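Local coordinates for mitochondrial edited mRNA stability factor 1 (Trypanosoma brucei, PDB 6NL1), which probably acts as a Nudix hydrolase that processes the 5' ends of mitochondrial mRNAs, at residues 203-208 and 264-269. Numbering follows the deposited sequence.
Sequences LGIFRR and ITVDAS. With SO4 (sulfate ion), chain D.
In the alpha/beta core of the Nudix fold, the loop 264-269 that follows the Nudix helix region 250-262 is fastened over strand 200-207 by a small apolar cluster of Leu203, Ile205 and Val266. The two methyls of Val266 divide the work. Its CG1 lies 3.8 Å from Ile205 CD1, the two side chains running antiparallel and meeting flank to flank; its CG2 meets Leu203 CD1 at 4.0 Å, tip to tip. A branched valine suits this place because its two methyls diverge directly from the backbone and reach two neighbours on one strand face. With chi1 at -76°, CG1 points away from the carbonyl carbon, toward Ile205, leaving CG2 tucked between the two backbone arms to face Leu203. The longer Leu203 and Ile205 span the gap, the CA atoms of Ile205 and Val266 being 9.3 Å apart. Leu258 of helix 250-262 packs against all three, while Gly204, between the two strand residues, bonds through its backbone to Phe293 and Ala295 of the parallel neighbour 290-296. Leu203 follows Arg202, a residue that binds GDP in another structure of this protein.

Farther along the strand, the planar guanidinium of Arg207 presents two N-H groups at one edge to a sulfate, likely picked up from the crystallisation solution: NH1 donates to O3 at 2.9 Å and NH2 to O4 at 3.2 Å. NH2 makes a salt bridge with Glu216 as well, and Trp345 a cation-pi contact. Asp267, whose short carboxylate can reach back to the main chain, makes an Asx turn where a 3-10 segment begins: its OD2 accepts from Ser269 N at 3.1 Å and from Ser269 OG at 2.7 Å, the donors approaching from opposite faces of the carboxylate plane.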
loop_
_atom_site.group_PDB
_atom_site.type_symbol
_atom_site.label_atom_id
_atom_site.label_comp_id
_atom_site.label_asym_id
_atom_site.label_seq_id
_atom_site.Cartn_x
_atom_site.Cartn_y
_atom_site.Cartn_z
ATOM N N LEU A 203 6.322 0.299 -9.618
ATOM C CA LEU A 203 7.304 0.418 -10.680
ATOM C C LEU A 203 6.826 -0.464 -11.815
ATOM O O LEU A 203 7.014 -1.677 -11.789
ATOM C CB LEU A 203 8.710 0.002 -10.208
ATOM C CG LEU A 203 9.871 0.745 -10.887
ATOM C CD1 LEU A 203 11.245 0.293 -10.365
ATOM C CD2 LEU A 203 9.801 0.599 -12.401
ATOM N N GLY A 204 6.182 0.157 -12.797
ATOM C CA GLY A 204 5.687 -0.548 -13.959
ATOM C C GLY A 204 6.805 -0.979 -14.897
ATOM O O GLY A 204 7.241 -0.228 -15.779
ATOM N N ILE A 205 7.274 -2.202 -14.692
ATOM C CA ILE A 205 8.209 -2.837 -15.599
ATOM C C ILE A 205 7.448 -3.274 -16.840
ATOM O O ILE A 205 6.381 -3.884 -16.729
ATOM C CB ILE A 205 8.850 -4.061 -14.920
ATOM C CG1 ILE A 205 9.819 -3.600 -13.835
ATOM C CG2 ILE A 205 9.596 -4.895 -15.922
ATOM C CD1 ILE A 205 11.071 -2.944 -14.388
ATOM N N PHE A 206 7.970 -2.939 -18.016
ATOM C CA PHE A 206 7.302 -3.316 -19.261
ATOM C C PHE A 206 8.296 -3.817 -20.304
ATOM O O PHE A 206 9.484 -3.494 -20.264
ATOM C CB PHE A 206 6.452 -2.157 -19.829
ATOM C CG PHE A 206 7.270 -1.019 -20.427
ATOM C CD1 PHE A 206 7.665 0.066 -19.645
ATOM C CD2 PHE A 206 7.639 -1.037 -21.768
ATOM C CE1 PHE A 206 8.415 1.116 -20.191
ATOM C CE2 PHE A 206 8.386 0.010 -22.324
ATOM C CZ PHE A 206 8.780 1.081 -21.534
ATOM N N ARG A 207 7.812 -4.634 -21.227
ATOM C CA ARG A 207 8.633 -5.046 -22.356
ATOM C C ARG A 207 7.884 -4.713 -23.644
ATOM O O ARG A 207 6.653 -4.634 -23.660
ATOM C CB ARG A 207 8.959 -6.543 -22.286
ATOM C CG ARG A 207 7.744 -7.458 -22.473
ATOM C CD ARG A 207 8.150 -8.929 -22.493
ATOM N NE ARG A 207 6.996 -9.806 -22.670
ATOM C CZ ARG A 207 7.066 -11.133 -22.709
ATOM N NH1 ARG A 207 8.238 -11.745 -22.584
ATOM N NH2 ARG A 207 5.964 -11.852 -22.873
ATOM N N ARG A 208 8.631 -4.509 -24.718
ATOM C CA ARG A 208 8.026 -4.242 -26.019
ATOM C C ARG A 208 8.034 -5.506 -26.868
ATOM O O ARG A 208 9.033 -6.215 -26.935
ATOM C CB ARG A 208 8.792 -3.137 -26.739
ATOM C CG ARG A 208 8.872 -1.830 -25.964
ATOM C CD ARG A 208 9.465 -0.713 -26.825
ATOM N NE ARG A 208 9.653 0.516 -26.059
ATOM C CZ ARG A 208 8.705 1.429 -25.854
ATOM N NH1 ARG A 208 7.483 1.268 -26.362
ATOM N NH2 ARG A 208 8.981 2.506 -25.133
ATOM N N ILE A 264 14.058 -8.516 -9.730
ATOM C CA ILE A 264 14.633 -7.734 -10.830
ATOM C C ILE A 264 15.385 -6.488 -10.351
ATOM O O ILE A 264 14.880 -5.694 -9.543
ATOM C CB ILE A 264 13.549 -7.283 -11.834
ATOM C CG1 ILE A 264 12.919 -8.494 -12.522
ATOM C CG2 ILE A 264 14.138 -6.324 -12.882
ATOM C CD1 ILE A 264 11.725 -8.139 -13.383
ATOM N N THR A 265 16.591 -6.311 -10.872
ATOM C CA THR A 265 17.380 -5.121 -10.590
ATOM C C THR A 265 17.346 -4.192 -11.797
ATOM O O THR A 265 17.741 -4.594 -12.893
ATOM C CB THR A 265 18.853 -5.488 -10.291
ATOM O OG1 THR A 265 18.913 -6.324 -9.132
ATOM C CG2 THR A 265 19.695 -4.232 -10.057
ATOM N N VAL A 266 16.859 -2.968 -11.608
ATOM C CA VAL A 266 16.944 -1.950 -12.659
ATOM C C VAL A 266 17.808 -0.790 -12.203
ATOM O O VAL A 266 17.927 -0.524 -11.008
ATOM C CB VAL A 266 15.567 -1.350 -13.036
ATOM C CG1 VAL A 266 14.773 -2.314 -13.891
ATOM C CG2 VAL A 266 14.804 -0.910 -11.780
ATOM N N ASP A 267 18.397 -0.088 -13.160
ATOM C CA ASP A 267 19.195 1.089 -12.843
ATOM C C ASP A 267 18.324 2.346 -12.768
ATOM O O ASP A 267 17.443 2.553 -13.600
ATOM C CB ASP A 267 20.312 1.268 -13.878
ATOM C CG ASP A 267 21.309 2.342 -13.475
ATOM O OD1 ASP A 267 22.273 2.015 -12.748
ATOM O OD2 ASP A 267 21.129 3.515 -13.873
ATOM N N ALA A 268 18.589 3.192 -11.777
ATOM C CA ALA A 268 17.807 4.410 -11.572
ATOM C C ALA A 268 17.628 5.270 -12.832
ATOM O O ALA A 268 16.602 5.935 -12.988
ATOM C CB ALA A 268 18.402 5.248 -10.439
ATOM N N SER A 269 18.625 5.268 -13.715
ATOM C CA SER A 269 18.589 6.117 -14.909
ATOM C C SER A 269 17.570 5.639 -15.946
ATOM O O SER A 269 17.215 6.381 -16.862
ATOM C CB SER A 269 19.983 6.223 -15.548
ATOM O OG SER A 269 20.425 4.959 -16.012
HETATM S S SO4 D . 7.369 -15.438 -22.705
HETATM O O1 SO4 D . 7.681 -16.821 -23.064
HETATM O O2 SO4 D . 6.953 -15.375 -21.299
HETATM O O3 SO4 D . 8.561 -14.616 -22.905
HETATM O O4 SO4 D . 6.296 -14.959 -23.574
#